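Local structure of trehalose-6-phosphate phosphatase (Cryptococcus neoformans, 5DX9) at residues K20-F25 and K59-L64; S114-I119 and S164-R169; L197-P202 and M240-A245. The protein is a phosphatase of the HAD superfamily and holds a magnesium ion. One frame throughout, in Å; residues are numbered along the deposited sequence.

Contact 1: residues K20-F25 and K59-L64; sequences KRLLLF and KNVVYL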
ATOM      1  N   LYS A  20       9.314  14.206 -12.875  1.00 60.05           N
ATOM      2  CA  LYS A  20       9.429  12.877 -12.283  1.00 56.93           C
ATOM      3  C   LYS A  20       8.181  12.533 -11.477  1.00 55.44           C
ATOM      4  O   LYS A  20       7.788  13.271 -10.574  1.00 51.83           O
ATOM      5  CB  LYS A  20      10.673  12.779 -11.403  1.00 55.99           C
ATOM      6  CG  LYS A  20      11.122  11.349 -11.158  1.00 55.64           C
ATOM      7  CD  LYS A  20      12.599  11.182 -11.459  1.00 60.34           C
ATOM      8  CE  LYS A  20      12.950   9.732 -11.731  1.00 58.05           C
ATOM      9  NZ  LYS A  20      12.328   9.253 -13.000  1.00 62.14           N
ATOM     10  N   ARG A  21       7.569  11.399 -11.799  1.00 54.63           N
ATOM     11  CA  ARG A  21       6.280  11.041 -11.222  1.00 51.00           C
ATOM     12  C   ARG A  21       6.341   9.777 -10.360  1.00 52.60           C
ATOM     13  O   ARG A  21       6.789   8.722 -10.810  1.00 52.39           O
ATOM     14  CB  ARG A  21       5.250  10.868 -12.340  1.00 51.87           C
ATOM     15  CG  ARG A  21       5.113  12.105 -13.223  1.00 53.38           C
ATOM     16  CD  ARG A  21       4.027  11.937 -14.267  1.00 53.92           C
ATOM     17  NE  ARG A  21       4.429  11.009 -15.317  1.00 58.04           N
ATOM     18  CZ  ARG A  21       4.711  11.367 -16.565  1.00 57.94           C
ATOM     19  NH1 ARG A  21       4.623  12.640 -16.929  1.00 57.53           N
ATOM     20  NH2 ARG A  21       5.074  10.449 -17.452  1.00 54.91           N
ATOM     21  N   LEU A  22       5.891   9.904  -9.116  1.00 51.46           N
ATOM     22  CA  LEU A  22       5.782   8.766  -8.209  1.00 48.02           C
ATOM     23  C   LEU A  22       4.365   8.203  -8.265  1.00 48.00           C
ATOM     24  O   LEU A  22       3.409   8.865  -7.858  1.00 45.51           O
ATOM     25  CB  LEU A  22       6.147   9.181  -6.781  1.00 45.76           C
ATOM     26  CG  LEU A  22       6.408   8.071  -5.759  1.00 45.46           C
ATOM     27  CD1 LEU A  22       7.489   7.122  -6.256  1.00 50.09           C
ATOM     28  CD2 LEU A  22       6.799   8.669  -4.415  1.00 44.53           C
ATOM     29  N   LEU A  23       4.229   6.987  -8.784  1.00 46.74           N
ATOM     30  CA  LEU A  23       2.914   6.384  -8.965  1.00 48.12           C
ATOM     31  C   LEU A  23       2.749   5.145  -8.088  1.00 49.66           C
ATOM     32  O   LEU A  23       3.390   4.117  -8.315  1.00 48.72           O
ATOM     33  CB  LEU A  23       2.684   6.028 -10.436  1.00 43.95           C
ATOM     34  CG  LEU A  23       2.854   7.169 -11.443  1.00 48.88           C
ATOM     35  CD1 LEU A  23       2.549   6.691 -12.867  1.00 46.44           C
ATOM     36  CD2 LEU A  23       1.984   8.360 -11.058  1.00 42.33           C
ATOM     37  N   LEU A  24       1.872   5.246  -7.095  1.00 44.33           N
ATOM     38  CA  LEU A  24       1.732   4.199  -6.089  1.00 42.89           C
ATOM     39  C   LEU A  24       0.344   3.574  -6.107  1.00 42.86           C
ATOM     40  O   LEU A  24      -0.657   4.256  -5.885  1.00 42.61           O
ATOM     41  CB  LEU A  24       2.040   4.770  -4.708  1.00 42.75           C
ATOM     42  CG  LEU A  24       3.376   5.514  -4.643  1.00 43.44           C
ATOM     43  CD1 LEU A  24       3.547   6.231  -3.311  1.00 42.92           C
ATOM     44  CD2 LEU A  24       4.535   4.561  -4.909  1.00 44.54           C
ATOM     45  N   PHE A  25       0.293   2.271  -6.371  1.00 42.44           N
ATOM     46  CA  PHE A  25      -0.974   1.552  -6.465  1.00 42.04           C
ATOM     47  C   PHE A  25      -1.098   0.417  -5.457  1.00 44.92           C
ATOM     48  O   PHE A  25      -0.260  -0.488  -5.421  1.00 43.67           O
ATOM     49  CB  PHE A  25      -1.160   0.969  -7.866  1.00 40.24           C
ATOM     50  CG  PHE A  25      -1.192   1.996  -8.958  1.00 47.33           C
ATOM     51  CD1 PHE A  25      -2.393   2.551  -9.370  1.00 44.57           C
ATOM     52  CD2 PHE A  25      -0.022   2.395  -9.585  1.00 43.94           C
ATOM     53  CE1 PHE A  25      -2.427   3.486 -10.380  1.00 45.17           C
ATOM     54  CE2 PHE A  25      -0.049   3.330 -10.595  1.00 42.63           C
ATOM     55  CZ  PHE A  25      -1.251   3.878 -10.995  1.00 46.19           C
ATOM     56  N   LYS A  59      10.132   8.584 -16.822  1.00 54.95           N
ATOM     57  CA  LYS A  59       9.725   9.679 -15.948  1.00 57.04           C
ATOM     58  C   LYS A  59       8.995   9.154 -14.712  1.00 55.84           C
ATOM     59  O   LYS A  59       8.893   9.843 -13.696  1.00 53.00           O
ATOM     60  CB  LYS A  59       8.838  10.666 -16.712  1.00 55.35           C
ATOM     61  CG  LYS A  59       9.604  11.597 -17.644  1.00 59.11           C
ATOM     62  CD  LYS A  59       8.683  12.293 -18.638  1.00 60.66           C
ATOM     63  CE  LYS A  59       8.743  11.630 -20.011  1.00 62.97           C
ATOM     64  NZ  LYS A  59       7.900  12.339 -21.022  1.00 64.79           N
ATOM     65  N   ASN A  60       8.502   7.924 -14.807  1.00 53.66           N
ATOM     66  CA  ASN A  60       7.712   7.326 -13.736  1.00 54.16           C
ATOM     67  C   ASN A  60       8.503   6.405 -12.812  1.00 55.65           C
ATOM     68  O   ASN A  60       9.372   5.652 -13.253  1.00 56.86           O
ATOM     69  CB  ASN A  60       6.538   6.545 -14.329  1.00 51.37           C
ATOM     70  CG  ASN A  60       5.496   7.446 -14.954  1.00 51.53           C
ATOM     71  OD1 ASN A  60       5.358   8.607 -14.574  1.00 49.94           O
ATOM     72  ND2 ASN A  60       4.753   6.914 -15.915  1.00 52.79           N
ATOM     73  N   VAL A  61       8.197   6.482 -11.521  1.00 55.81           N
ATOM     74  CA  VAL A  61       8.629   5.468 -10.562  1.00 54.36           C
ATOM     75  C   VAL A  61       7.390   4.770 -10.025  1.00 52.11           C
ATOM     76  O   VAL A  61       6.631   5.349  -9.249  1.00 52.51           O
ATOM     77  CB  VAL A  61       9.438   6.064  -9.406  1.00 50.79           C
ATOM     78  CG1 VAL A  61       9.552   5.057  -8.268  1.00 50.69           C
ATOM     79  CG2 VAL A  61      10.811   6.489  -9.893  1.00 55.00           C
ATOM     80  N   VAL A  62       7.185   3.530 -10.451  1.00 50.39           N
ATOM     81  CA  VAL A  62       5.933   2.832 -10.193  1.00 50.77           C
ATOM     82  C   VAL A  62       6.095   1.694  -9.187  1.00 54.30           C
ATOM     83  O   VAL A  62       6.972   0.842  -9.328  1.00 53.47           O
ATOM     84  CB  VAL A  62       5.344   2.268 -11.495  1.00 52.86           C
ATOM     85  CG1 VAL A  62       3.910   1.815 -11.278  1.00 51.30           C
ATOM     86  CG2 VAL A  62       5.420   3.314 -12.598  1.00 53.17           C
ATOM     87  N   TYR A  63       5.233   1.691  -8.176  1.00 49.90           N
ATOM     88  CA  TYR A  63       5.261   0.674  -7.135  1.00 48.32           C
ATOM     89  C   TYR A  63       3.870   0.128  -6.868  1.00 50.78           C
ATOM     90  O   TYR A  63       2.877   0.845  -6.989  1.00 50.50           O
ATOM     91  CB  TYR A  63       5.829   1.240  -5.831  1.00 47.20           C
ATOM     92  CG  TYR A  63       7.329   1.137  -5.674  1.00 50.67           C
ATOM     93  CD1 TYR A  63       7.892   0.191  -4.827  1.00 52.77           C
ATOM     94  CD2 TYR A  63       8.181   1.994  -6.357  1.00 51.50           C
ATOM     95  CE1 TYR A  63       9.260   0.098  -4.669  1.00 56.28           C
ATOM     96  CE2 TYR A  63       9.551   1.907  -6.207  1.00 51.58           C
ATOM     97  CZ  TYR A  63      10.087   0.957  -5.362  1.00 54.92           C
ATOM     98  OH  TYR A  63      11.453   0.865  -5.205  1.00 54.95           O
ATOM     99  N   LEU A  64       3.805  -1.147  -6.508  1.00 51.66           N
ATOM    100  CA  LEU A  64       2.616  -1.692  -5.878  1.00 50.05           C
ATOM    101  C   LEU A  64       2.889  -1.771  -4.382  1.00 50.79           C
ATOM    102  O   LEU A  64       3.947  -2.239  -3.965  1.00 51.76           O
ATOM    103  CB  LEU A  64       2.260  -3.070  -6.440  1.00 50.77           C
ATOM    104  CG  LEU A  64       1.956  -3.155  -7.937  1.00 51.71           C
ATOM    105  CD1 LEU A  64       1.422  -4.536  -8.284  1.00 53.94           C
ATOM    106  CD2 LEU A  64       0.971  -2.078  -8.356  1.00 50.65           C
TER

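Contact 2: residues S114-I119 and S164-R169; sequences SEVEEI and SSLAPR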
ATOM      1  N   SER A 114       3.848 -17.880  15.590  1.00 46.52           N
ATOM      2  CA  SER A 114       3.324 -19.175  16.019  1.00 45.70           C
ATOM      3  C   SER A 114       2.046 -18.999  16.820  1.00 46.35           C
ATOM      4  O   SER A 114       1.061 -19.703  16.604  1.00 48.27           O
ATOM      5  CB  SER A 114       4.358 -19.932  16.853  1.00 45.16           C
ATOM      6  OG  SER A 114       5.545 -20.150  16.113  1.00 53.81           O
ATOM      7  N   GLU A 115       2.077 -18.048  17.749  1.00 46.19           N
ATOM      8  CA  GLU A 115       0.941 -17.777  18.620  1.00 48.55           C
ATOM      9  C   GLU A 115      -0.286 -17.378  17.810  1.00 48.47           C
ATOM     10  O   GLU A 115      -1.395 -17.842  18.078  1.00 49.61           O
ATOM     11  CB  GLU A 115       1.292 -16.676  19.626  1.00 51.70           C
ATOM     12  CG  GLU A 115       2.513 -16.987  20.483  1.00 56.02           C
ATOM     13  CD  GLU A 115       2.961 -15.806  21.328  1.00 57.57           C
ATOM     14  OE1 GLU A 115       2.897 -14.657  20.840  1.00 57.06           O
ATOM     15  OE2 GLU A 115       3.380 -16.027  22.482  1.00 61.15           O
ATOM     16  N   VAL A 116      -0.079 -16.519  16.817  1.00 46.38           N
ATOM     17  CA  VAL A 116      -1.171 -16.061  15.969  1.00 45.19           C
ATOM     18  C   VAL A 116      -1.677 -17.176  15.067  1.00 44.88           C
ATOM     19  O   VAL A 116      -2.886 -17.325  14.879  1.00 45.12           O
ATOM     20  CB  VAL A 116      -0.748 -14.859  15.106  1.00 45.12           C
ATOM     21  CG1 VAL A 116      -1.716 -14.667  13.941  1.00 40.60           C
ATOM     22  CG2 VAL A 116      -0.672 -13.603  15.963  1.00 46.14           C
ATOM     23  N   GLU A 117      -0.753 -17.956  14.511  1.00 44.93           N
ATOM     24  CA  GLU A 117      -1.125 -19.076  13.650  1.00 47.64           C
ATOM     25  C   GLU A 117      -1.984 -20.080  14.410  1.00 47.66           C
ATOM     26  O   GLU A 117      -2.973 -20.592  13.884  1.00 45.01           O
ATOM     27  CB  GLU A 117       0.116 -19.772  13.081  1.00 44.39           C
ATOM     28  CG  GLU A 117      -0.216 -20.960  12.183  1.00 50.76           C
ATOM     29  CD  GLU A 117       0.993 -21.517  11.445  1.00 52.90           C
ATOM     30  OE1 GLU A 117       2.136 -21.113  11.751  1.00 49.75           O
ATOM     31  OE2 GLU A 117       0.793 -22.364  10.549  1.00 55.90           O
ATOM     32  N   GLU A 118      -1.603 -20.349  15.656  1.00 46.69           N
ATOM     33  CA  GLU A 118      -2.344 -21.283  16.495  1.00 47.96           C
ATOM     34  C   GLU A 118      -3.770 -20.788  16.716  1.00 50.41           C
ATOM     35  O   GLU A 118      -4.725 -21.564  16.661  1.00 43.28           O
ATOM     36  CB  GLU A 118      -1.635 -21.486  17.838  1.00 46.85           C
ATOM     37  CG  GLU A 118      -2.378 -22.406  18.795  1.00 52.21           C
ATOM     38  CD  GLU A 118      -1.746 -22.454  20.176  1.00 61.01           C
ATOM     39  OE1 GLU A 118      -2.199 -23.271  21.006  1.00 62.30           O
ATOM     40  OE2 GLU A 118      -0.799 -21.678  20.434  1.00 63.60           O
ATOM     41  N   ILE A 119      -3.910 -19.488  16.952  1.00 47.76           N
ATOM     42  CA  ILE A 119      -5.224 -18.901  17.172  1.00 46.74           C
ATOM     43  C   ILE A 119      -6.094 -19.003  15.919  1.00 46.55           C
ATOM     44  O   ILE A 119      -7.265 -19.383  15.992  1.00 47.45           O
ATOM     45  CB  ILE A 119      -5.112 -17.427  17.602  1.00 49.98           C
ATOM     46  CG1 ILE A 119      -4.489 -17.330  18.997  1.00 50.61           C
ATOM     47  CG2 ILE A 119      -6.479 -16.764  17.586  1.00 46.14           C
ATOM     48  CD1 ILE A 119      -4.302 -15.907  19.491  1.00 48.78           C
ATOM     49  N   SER A 164      -7.226  -8.648  23.392  1.00 54.62           N
ATOM     50  CA  SER A 164      -7.211  -8.683  24.850  1.00 55.02           C
ATOM     51  C   SER A 164      -5.992  -9.399  25.428  1.00 56.05           C
ATOM     52  O   SER A 164      -5.453  -8.974  26.448  1.00 57.04           O
ATOM     53  CB  SER A 164      -8.490  -9.342  25.380  1.00 57.48           C
ATOM     54  OG  SER A 164      -8.518 -10.730  25.088  1.00 60.84           O
ATOM     55  N   SER A 165      -5.552 -10.478  24.784  1.00 54.64           N
ATOM     56  CA  SER A 165      -4.530 -11.330  25.387  1.00 58.58           C
ATOM     57  C   SER A 165      -3.187 -11.350  24.655  1.00 59.06           C
ATOM     58  O   SER A 165      -2.185 -11.778  25.223  1.00 62.66           O
ATOM     59  CB  SER A 165      -5.048 -12.769  25.504  1.00 61.54           C
ATOM     60  OG  SER A 165      -4.956 -13.457  24.268  1.00 59.73           O
ATOM     61  N   LEU A 166      -3.152 -10.899  23.406  1.00 52.94           N
ATOM     62  CA  LEU A 166      -1.924 -11.028  22.628  1.00 54.10           C
ATOM     63  C   LEU A 166      -1.303  -9.688  22.227  1.00 53.61           C
ATOM     64  O   LEU A 166      -0.103  -9.480  22.411  1.00 50.83           O
ATOM     65  CB  LEU A 166      -2.182 -11.870  21.379  1.00 54.82           C
ATOM     66  CG  LEU A 166      -0.926 -12.287  20.616  1.00 55.09           C
ATOM     67  CD1 LEU A 166       0.140 -12.754  21.593  1.00 57.41           C
ATOM     68  CD2 LEU A 166      -1.243 -13.379  19.604  1.00 51.13           C
ATOM     69  N   ALA A 167      -2.119  -8.793  21.674  1.00 47.51           N
ATOM     70  CA  ALA A 167      -1.635  -7.503  21.185  1.00 52.68           C
ATOM     71  C   ALA A 167      -0.844  -6.719  22.238  1.00 48.84           C
ATOM     72  O   ALA A 167       0.269  -6.277  21.967  1.00 48.82           O
ATOM     73  CB  ALA A 167      -2.805  -6.664  20.677  1.00 51.18           C
ATOM     74  N   PRO A 168      -1.418  -6.554  23.443  1.00 53.53           N
ATOM     75  CA  PRO A 168      -0.797  -5.750  24.502  1.00 53.21           C
ATOM     76  C   PRO A 168       0.588  -6.226  24.945  1.00 53.12           C
ATOM     77  O   PRO A 168       1.248  -5.506  25.690  1.00 57.33           O
ATOM     78  CB  PRO A 168      -1.793  -5.877  25.660  1.00 53.75           C
ATOM     79  CG  PRO A 168      -3.093  -6.154  25.006  1.00 52.82           C
ATOM     80  CD  PRO A 168      -2.754  -7.035  23.842  1.00 52.78           C
ATOM     81  N   ARG A 169       1.021  -7.404  24.507  1.00 53.62           N
ATOM     82  CA  ARG A 169       2.320  -7.915  24.936  1.00 52.71           C
ATOM     83  C   ARG A 169       3.201  -8.365  23.777  1.00 52.56           C
ATOM     84  O   ARG A 169       4.242  -8.987  23.986  1.00 54.41           O
ATOM     85  CB  ARG A 169       2.138  -9.066  25.931  1.00 58.60           C
ATOM     86  CG  ARG A 169       1.204 -10.179  25.474  1.00 60.92           C
ATOM     87  CD  ARG A 169       0.946 -11.158  26.617  1.00 66.27           C
ATOM     88  NE  ARG A 169      -0.053 -12.169  26.278  1.00 65.70           N
ATOM     89  CZ  ARG A 169       0.233 -13.368  25.780  1.00 67.61           C
ATOM     90  NH1 ARG A 169       1.494 -13.715  25.555  1.00 66.78           N
ATOM     91  NH2 ARG A 169      -0.744 -14.224  25.505  1.00 62.33           N
TER

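Contact 3: residues L197-P202 and M240-A245; sequences LMYENP and MKPPVA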
ATOM      1  N   LEU A 197      10.098   5.814  -0.239  1.00 47.71           N
ATOM      2  CA  LEU A 197      10.091   6.138  -1.661  1.00 50.45           C
ATOM      3  C   LEU A 197      10.235   7.638  -1.912  1.00 50.77           C
ATOM      4  O   LEU A 197      10.902   8.048  -2.862  1.00 53.49           O
ATOM      5  CB  LEU A 197       8.811   5.623  -2.322  1.00 50.03           C
ATOM      6  CG  LEU A 197       8.629   4.106  -2.296  1.00 49.23           C
ATOM      7  CD1 LEU A 197       7.573   3.681  -3.299  1.00 47.86           C
ATOM      8  CD2 LEU A 197       9.949   3.412  -2.569  1.00 50.69           C
HETATM    9  N   MSE A 198       9.606   8.458  -1.075  1.00 49.59           N
HETATM   10  CA  MSE A 198       9.746   9.905  -1.208  1.00 51.57           C
HETATM   11  C   MSE A 198      11.177  10.345  -0.902  1.00 51.29           C
HETATM   12  O   MSE A 198      11.729  11.200  -1.596  1.00 51.69           O
HETATM   13  CB  MSE A 198       8.753  10.639  -0.298  1.00 46.85           C
HETATM   14  CG  MSE A 198       7.339  10.715  -0.866  1.00 51.03           C
HETATM   15 SE   MSE A 198       6.063  11.687   0.260  1.00 56.74          SE
HETATM   16  CE  MSE A 198       6.186  10.609   1.885  1.00 48.68           C
ATOM     17  N   TYR A 199      11.776   9.754   0.127  1.00 49.96           N
ATOM     18  CA  TYR A 199      13.154  10.073   0.478  1.00 52.79           C
ATOM     19  C   TYR A 199      14.102   9.693  -0.653  1.00 53.91           C
ATOM     20  O   TYR A 199      15.061  10.407  -0.936  1.00 55.39           O
ATOM     21  CB  TYR A 199      13.571   9.367   1.770  1.00 52.21           C
ATOM     22  CG  TYR A 199      15.003   9.649   2.167  1.00 53.72           C
ATOM     23  CD1 TYR A 199      15.322  10.749   2.951  1.00 53.89           C
ATOM     24  CD2 TYR A 199      16.039   8.824   1.745  1.00 53.69           C
ATOM     25  CE1 TYR A 199      16.628  11.017   3.311  1.00 55.55           C
ATOM     26  CE2 TYR A 199      17.350   9.086   2.101  1.00 56.45           C
ATOM     27  CZ  TYR A 199      17.638  10.184   2.883  1.00 56.56           C
ATOM     28  OH  TYR A 199      18.939  10.453   3.244  1.00 57.68           O
ATOM     29  N   GLU A 200      13.822   8.566  -1.302  1.00 54.31           N
ATOM     30  CA  GLU A 200      14.646   8.091  -2.407  1.00 53.86           C
ATOM     31  C   GLU A 200      14.539   8.989  -3.631  1.00 55.25           C
ATOM     32  O   GLU A 200      15.482   9.093  -4.414  1.00 55.65           O
ATOM     33  CB  GLU A 200      14.255   6.669  -2.800  1.00 55.97           C
ATOM     34  CG  GLU A 200      14.611   5.592  -1.799  1.00 52.71           C
ATOM     35  CD  GLU A 200      14.213   4.213  -2.292  1.00 60.18           C
ATOM     36  OE1 GLU A 200      14.194   3.265  -1.478  1.00 61.85           O
ATOM     37  OE2 GLU A 200      13.916   4.080  -3.500  1.00 63.54           O
ATOM     38  N   ASN A 201      13.385   9.627  -3.801  1.00 55.04           N
ATOM     39  CA  ASN A 201      13.109  10.388  -5.015  1.00 52.58           C
ATOM     40  C   ASN A 201      12.675  11.816  -4.729  1.00 53.49           C
ATOM     41  O   ASN A 201      11.516  12.174  -4.943  1.00 55.89           O
ATOM     42  CB  ASN A 201      12.043   9.679  -5.842  1.00 52.85           C
ATOM     43  CG  ASN A 201      12.425   8.255  -6.179  1.00 52.63           C
ATOM     44  OD1 ASN A 201      12.192   7.336  -5.392  1.00 52.93           O
ATOM     45  ND2 ASN A 201      13.023   8.063  -7.349  1.00 48.12           N
ATOM     46  N   PRO A 202      13.616  12.639  -4.251  1.00 55.40           N
ATOM     47  CA  PRO A 202      13.375  14.028  -3.843  1.00 53.32           C
ATOM     48  C   PRO A 202      13.017  14.934  -5.013  1.00 52.57           C
ATOM     49  O   PRO A 202      12.652  16.088  -4.799  1.00 53.95           O
ATOM     50  CB  PRO A 202      14.715  14.455  -3.228  1.00 55.31           C
ATOM     51  CG  PRO A 202      15.471  13.189  -2.988  1.00 55.70           C
ATOM     52  CD  PRO A 202      15.018  12.243  -4.047  1.00 56.26           C
HETATM   53  N   MSE A 240      13.087  16.659   4.551  1.00 59.80           N
HETATM   54  CA  MSE A 240      12.704  15.357   5.077  1.00 55.06           C
HETATM   55  C   MSE A 240      13.897  14.582   5.625  1.00 56.67           C
HETATM   56  O   MSE A 240      14.878  14.350   4.917  1.00 58.01           O
HETATM   57  CB  MSE A 240      12.010  14.535   3.995  1.00 57.81           C
HETATM   58  CG  MSE A 240      11.495  13.205   4.488  1.00 58.35           C
HETATM   59 SE   MSE A 240      10.833  12.075   3.054  1.00 63.53          SE
HETATM   60  CE  MSE A 240      10.331  10.539   4.152  1.00 60.10           C
ATOM     61  N   LYS A 241      13.810  14.186   6.893  1.00 53.69           N
ATOM     62  CA  LYS A 241      14.820  13.324   7.495  1.00 56.19           C
ATOM     63  C   LYS A 241      14.715  11.914   6.922  1.00 54.52           C
ATOM     64  O   LYS A 241      13.662  11.525   6.417  1.00 55.09           O
ATOM     65  CB  LYS A 241      14.671  13.268   9.019  1.00 56.06           C
ATOM     66  CG  LYS A 241      14.703  14.614   9.731  1.00 60.11           C
ATOM     67  CD  LYS A 241      14.839  14.415  11.239  1.00 56.69           C
ATOM     68  CE  LYS A 241      14.589  15.697  12.022  1.00 60.02           C
ATOM     69  NZ  LYS A 241      13.139  15.899  12.310  1.00 61.55           N
ATOM     70  N   PRO A 242      15.812  11.147   6.992  1.00 50.69           N
ATOM     71  CA  PRO A 242      15.776   9.733   6.596  1.00 55.16           C
ATOM     72  C   PRO A 242      14.782   8.944   7.450  1.00 53.08           C
ATOM     73  O   PRO A 242      14.935   8.889   8.670  1.00 51.36           O
ATOM     74  CB  PRO A 242      17.214   9.262   6.837  1.00 53.56           C
ATOM     75  CG  PRO A 242      18.038  10.510   6.765  1.00 57.17           C
ATOM     76  CD  PRO A 242      17.172  11.593   7.336  1.00 54.93           C
ATOM     77  N   PRO A 243      13.768   8.344   6.810  1.00 53.31           N
ATOM     78  CA  PRO A 243      12.694   7.628   7.505  1.00 53.44           C
ATOM     79  C   PRO A 243      13.102   6.233   7.969  1.00 54.15           C
ATOM     80  O   PRO A 243      14.115   5.699   7.519  1.00 55.28           O
ATOM     81  CB  PRO A 243      11.596   7.548   6.445  1.00 51.74           C
ATOM     82  CG  PRO A 243      12.345   7.479   5.164  1.00 54.59           C
ATOM     83  CD  PRO A 243      13.574   8.337   5.348  1.00 56.13           C
ATOM     84  N   VAL A 244      12.299   5.654   8.855  1.00 53.88           N
ATOM     85  CA  VAL A 244      12.590   4.353   9.448  1.00 52.32           C
ATOM     86  C   VAL A 244      12.710   3.254   8.399  1.00 57.20           C
ATOM     87  O   VAL A 244      13.549   2.363   8.519  1.00 58.97           O
ATOM     88  CB  VAL A 244      11.502   3.961  10.469  1.00 57.36           C
ATOM     89  CG1 VAL A 244      11.772   2.578  11.042  1.00 56.52           C
ATOM     90  CG2 VAL A 244      11.429   4.995  11.580  1.00 55.65           C
ATOM     91  N   ALA A 245      11.873   3.322   7.367  1.00 54.36           N
ATOM     92  CA  ALA A 245      11.884   2.320   6.308  1.00 56.68           C
ATOM     93  C   ALA A 245      13.162   2.399   5.476  1.00 59.18           C
ATOM     94  O   ALA A 245      13.391   1.572   4.596  1.00 61.18           O
ATOM     95  CB  ALA A 245      10.665   2.477   5.419  1.00 54.95           C
TER

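Contact 1: residues K20-F25 and K59-L64
Arg21 and Asn60 pair across two neighbouring parallel strands, 21-25 and 60-65, in the central sheet of the Rossmann-like HAD core. The strands belong to one beta-alpha-beta unit and connect through helix 45-56. Five backbone hydrogen bonds join them, beginning with Arg21 N to Lys59 O at 2.8 Å and finishing with Phe25 N to Tyr63 O at 3.0 Å. Arg21 NE also reaches a lone pair of Asn60 OD1 at 2.7 Å, in the carbonyl plane. The guanidinium and amide planes stand 59° apart. Lys59 CB sits over one guanidinium face, offset toward the rim. On one face of the sheet, Leu22 CD1 meets Val61 CG1 at 3.5 Å. Beside them Leu24 and Tyr63 point the same way, with Leu24 CD2 3.7 Å from Tyr63 CB. On the other face, Phe25 CB lies 3.8 Å from Leu64 CD2.

Further out, helix 190-200 packs on the face of Leu22 and Leu24, and Leu54 of helix 45-56 packs on Leu23 and Phe25. The second shell also sets the polar pair. Asn60 ND2 bonds to Leu54 O and Tyr15 OH, which fixes the turn of the amide. Arg21 NH2 forms a salt bridge with Asp57 OD2.

Contact 2: residues S114-I119 and S164-R169
Leu166 packs against Glu115, Val116 and Ile119 where two helices of the alpha/beta cap domain meet. Caps of this kind are a feature of many HAD proteins. Here helices 112-125 and 148-166 accompany a four-stranded antiparallel sheet. The segments touch mainly through side chains: the nearest pair of CA atoms, those of Glu115 and Leu166, is 8.4 Å apart.

The interlocked part is apolar. Leu166 CG is anti to its backbone N (chi1 -169°). Of the two methyls beyond it, CD2 turns mainly to Val116 and Ile119, CD1 to the Glu115 carboxylate. CD2 lies 3.7 Å from Val116 CG2, and the two side chains cross at about a right angle. The same methyl is 4.0 Å from Ile119 CD1. There the side chains slide past each other in opposite directions. Val116 and Ile119 are about one turn apart on their helix, and Leu166 CD2 touches both. The packing continues beyond the two segments: Ile119 also meets Leu161 and Leu162 of helix 148-166, and Val116 meets Ile139 of strand 139-142.

The other side is polar and more exposed. Glu115 CG lies beside its own backbone N (chi1 -57°), and the extended chain beyond it carries the carboxylate across Leu166. The loose element is Arg169, which is exposed and whose exact position is doubtful. Arg169 NH1 is modelled 4.3 Å from Glu115 OE2, beyond salt-bridge range. The firm partner of that carboxylate is Arg170, whose NH2 forms a salt bridge with OE2. The other carboxylate oxygen, Glu115 OE1, approaches Leu166 CD1 at 3.4 Å.

Contact 3: residues L197-P202 and M240-A245
Tyr199 carries most of the contact on its side, against Pro242, Pro243 and Met240. Its side chain crosses both prolines obliquely. The outer end meets Pro242: Tyr199 CE1 is 3.6 Å from Pro242 CA, and Tyr199 OH is 3.6 Å from Pro242 CG. Nearer the backbone, Tyr199 CB and CG each lie 3.7 Å from Pro243 CD.

A second group is apolar packing of Met240, modelled as selenomethionine, whose chain is extended through CG to SE (chi2 -172°). Its SE approaches the helix backbone, 3.9 Å from Tyr199 N. It also lies 4.2 Å from CB of Met198, another selenomethionine.

Polar links are of two sorts. Tyr199 OH hydrogen-bonds to Pro259 O, which ties the tip of the side chain to another part of the chain. Ala245 O bonds to Arg196 NH1, which joins the start of helix 244-247 to helix 190-200.

Pro243 is the N-cap residue of helix 244-247. The arrangement is that of a proline-containing loop between a short strand and a helix, packed on the C-terminal turn of a helix that covers the sheet of a Rossmann-like HAD core.

From the N terminus, contact 1 closes first: 33 residues, including helix 45-56, lie between its strands. After further strands of the central sheet the chain enters the cap, where contact 2 closes across 44 residues that include a beta hairpin. Contact 3 closes last, after 37 residues that include strand 206-211 of the central sheet. The three are in series, and none nests within or crosses another. Contacts 1 and 3 touch: Leu197 CD1 packs on Leu24 CD2 and on Tyr63 CG, which joins helix 190-200 to the sheet. Contact 2 is separate in the cap, its centre about 36 Å from that of contact 1.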